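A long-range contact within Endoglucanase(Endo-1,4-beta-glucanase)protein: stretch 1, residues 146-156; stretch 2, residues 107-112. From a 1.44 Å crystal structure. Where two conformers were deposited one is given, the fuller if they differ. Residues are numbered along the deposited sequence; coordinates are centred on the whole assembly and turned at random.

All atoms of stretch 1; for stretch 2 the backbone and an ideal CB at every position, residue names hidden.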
# COMPACT_ATOMS: atom_id res chain seq x y z
N HIS A 146 10.70 10.08 -0.13
CA HIS A 146 12.11 10.00 0.20
C HIS A 146 12.80 11.26 -0.29
O HIS A 146 12.38 11.85 -1.29
CB HIS A 146 12.78 8.79 -0.45
CG HIS A 146 12.82 8.85 -1.95
ND1 HIS A 146 13.95 9.21 -2.66
CD2 HIS A 146 11.87 8.58 -2.88
CE1 HIS A 146 13.69 9.13 -3.96
NE2 HIS A 146 12.44 8.75 -4.11
N SER A 147 13.83 11.65 0.46
CA SER A 147 14.64 12.82 0.11
C SER A 147 13.76 14.00 -0.25
O SER A 147 13.92 14.62 -1.30
CB SER A 147 15.63 12.51 -1.02
OG SER A 147 16.45 11.38 -0.71
N THR A 148 12.80 14.31 0.61
CA THR A 148 11.86 15.39 0.32
C THR A 148 12.26 16.73 0.94
O THR A 148 11.47 17.68 0.89
CB THR A 148 10.41 15.03 0.67
OG1 THR A 148 10.27 14.96 2.10
CG2 THR A 148 10.00 13.72 0.01
N VAL A 149 13.48 16.84 1.45
CA VAL A 149 13.99 18.02 2.16
C VAL A 149 12.93 18.74 2.99
O VAL A 149 12.69 19.95 2.80
CB VAL A 149 14.68 19.01 1.19
CG1 VAL A 149 16.08 18.48 0.78
CG2 VAL A 149 13.78 19.31 0.02
N GLY A 150 12.30 17.99 3.91
CA GLY A 150 11.40 18.53 4.90
C GLY A 150 10.02 18.82 4.39
O GLY A 150 9.23 19.42 5.12
N LEU A 151 9.71 18.43 3.15
CA LEU A 151 8.46 18.83 2.53
C LEU A 151 7.35 17.82 2.73
O LEU A 151 6.18 18.20 2.60
CB LEU A 151 8.63 19.03 1.03
CG LEU A 151 9.53 20.19 0.62
CD1 LEU A 151 9.72 20.16 -0.86
CD2 LEU A 151 8.92 21.49 1.11
N TRP A 152 7.67 16.55 3.02
CA TRP A 152 6.61 15.54 3.06
C TRP A 152 5.54 15.83 4.14
O TRP A 152 4.34 15.70 3.84
CB TRP A 152 7.21 14.12 3.11
CG TRP A 152 6.13 13.10 3.41
CD1 TRP A 152 6.10 12.22 4.45
CD2 TRP A 152 4.89 12.90 2.69
NE1 TRP A 152 4.94 11.47 4.41
CE2 TRP A 152 4.19 11.87 3.34
CE3 TRP A 152 4.33 13.46 1.55
CZ2 TRP A 152 2.94 11.43 2.90
CZ3 TRP A 152 3.09 13.01 1.13
CH2 TRP A 152 2.42 12.01 1.80
N PRO A 153 5.88 16.18 5.39
CA PRO A 153 4.82 16.32 6.41
C PRO A 153 3.76 17.38 6.08
O PRO A 153 2.56 17.15 6.28
CB PRO A 153 5.61 16.64 7.69
CG PRO A 153 6.96 15.92 7.47
CD PRO A 153 7.23 16.16 5.99
N GLY A 154 4.18 18.53 5.56
CA GLY A 154 3.22 19.53 5.13
C GLY A 154 2.36 19.08 3.96
O GLY A 154 1.20 19.49 3.85
N ALA A 155 2.94 18.31 3.04
CA ALA A 155 2.17 17.83 1.89
C ALA A 155 1.11 16.85 2.34
O ALA A 155 -0.03 16.90 1.86
CB ALA A 155 3.10 17.14 0.89
N ALA A 156 1.46 15.96 3.29
CA ALA A 156 0.51 14.98 3.81
C ALA A 156 -0.68 15.66 4.49
O ALA A 156 -1.83 15.24 4.31
CB ALA A 156 1.19 14.04 4.80
N UNK A 107 9.53 16.38 -9.83
CA UNK A 107 9.76 17.52 -8.96
C UNK A 107 9.08 17.26 -7.64
O UNK A 107 8.06 16.57 -7.59
CB UNK A 107 9.25 18.82 -9.59
N UNK A 108 9.63 17.84 -6.57
CA UNK A 108 9.15 17.57 -5.21
C UNK A 108 7.83 18.28 -4.92
O UNK A 108 7.66 19.46 -5.23
CB UNK A 108 10.20 18.00 -4.19
N UNK A 109 6.87 17.54 -4.36
CA UNK A 109 5.64 18.15 -3.87
C UNK A 109 6.00 19.09 -2.73
O UNK A 109 6.61 18.68 -1.74
CB UNK A 109 4.63 17.09 -3.42
N UNK A 110 5.63 20.36 -2.86
CA UNK A 110 6.04 21.39 -1.93
C UNK A 110 7.11 22.30 -2.49
O UNK A 110 7.44 23.32 -1.87
CB UNK A 110 6.54 20.75 -0.63
N UNK A 111 7.66 21.95 -3.66
CA UNK A 111 8.56 22.78 -4.43
C UNK A 111 7.77 23.88 -5.12
O UNK A 111 6.55 23.78 -5.28
CB UNK A 111 9.34 21.94 -5.45
N UNK A 112 8.48 24.92 -5.56
CA UNK A 112 7.81 25.96 -6.32
C UNK A 112 7.07 25.35 -7.51
O UNK A 112 5.96 25.78 -7.85
CB UNK A 112 8.82 27.01 -6.79

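Stretch 1 approaches its partner as a type I' turn from T148 to L151, followed by the helix that carries A155. What it offers is largely apolar: the methyls of T148, V149, L151 and A155, with S147 O at the edge of this surface and T148 O near its centre.

Position 107 has an extended backbone, and its ideal CB has nothing of stretch 1 within 5.5 Å. Almost any side chain would be tolerated here, polar or charged ones included. The deposited residue is E107, which makes no contact with stretch 1.

At 108 the CA-to-CB bond points toward stretch 1, and the ideal CB lies 4.0 Å from L151 CD1 and 5.2 Å from T148 O. Ahead of it lies a shallow, mainly apolar surface formed by T148, V149 and L151, with the two carbonyl oxygens in it and no charge to answer. A branched aliphatic residue or methionine would suit; a short side chain would leave much of this surface uncovered. The residue is L108. Its CD1 packs against V149 CG2 at 3.7 Å; both methyls lie near S147 O and T148, the closest pairs being L108 CD1 to S147 O at 3.8 Å and L108 CD2 to T148 CA at 3.9 Å. L151 CD1 meets L108 CB at 4.0 Å, so the leucine is contacted at its base as well as its tip.

At 109 the CA-to-CB bond points sideways, yet the ideal CB is 4.6 Å from A155 CB. Alanine leaves room beside the helix, and valine, isoleucine or leucine could use it. I109 does so through CG2, 3.9 Å from A155 CB. Its backbone also takes part: I109 O lies 3.4 Å from L151 CB, a van der Waals contact.

At 110 the backbone decides. With phi/psi of 105/-9, a CB would be jammed against the carbonyl oxygen of 109, and its ideal position, pointing toward stretch 1, is only 3.0 Å from L151 CD2. Both constraints favour glycine, and G110 is found. Without a side chain, its backbone lies close to the leucine, with G110 C 3.7 Å from L151 CD1.

Position 111 closes a type II turn from 108, its N donating to the carbonyl oxygen of 108. The CA-to-CB bond points sideways, and the ideal CB of 111 lies 4.9 Å from L151 CD1, so small or polar residues fit readily. The residue is S111, with S111 N to L108 O at 2.9 Å; it turns its hydroxyl back into the turn, S111 OG donating to L108 O at 2.7 Å.

Position 112 is beyond reach of stretch 1, which sets no preference; S112 occupies it.

No hydrogen bond crosses between the stretches, and the contact rests on van der Waals packing, mostly apolar.

Stretch 2, residues 107-112: ELIGSS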
# COMPACT_ATOMS: atom_id res chain seq x y z
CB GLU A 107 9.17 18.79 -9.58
CG GLU A 107 9.81 19.20 -10.91
CD GLU A 107 11.03 20.08 -10.72
OE1 GLU A 107 11.77 20.29 -11.69
OE2 GLU A 107 11.26 20.56 -9.59
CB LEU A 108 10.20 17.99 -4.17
CG LEU A 108 11.43 17.11 -3.99
CD1 LEU A 108 12.44 17.68 -3.05
CD2 LEU A 108 10.94 15.76 -3.50
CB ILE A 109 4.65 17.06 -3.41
CG1 ILE A 109 4.38 16.02 -4.51
CG2 ILE A 109 3.32 17.72 -2.99
CD1 ILE A 109 3.67 14.76 -4.05
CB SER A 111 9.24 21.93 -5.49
OG SER A 111 8.34 21.72 -6.56
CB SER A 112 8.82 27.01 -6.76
OG SER A 112 9.75 26.42 -7.63
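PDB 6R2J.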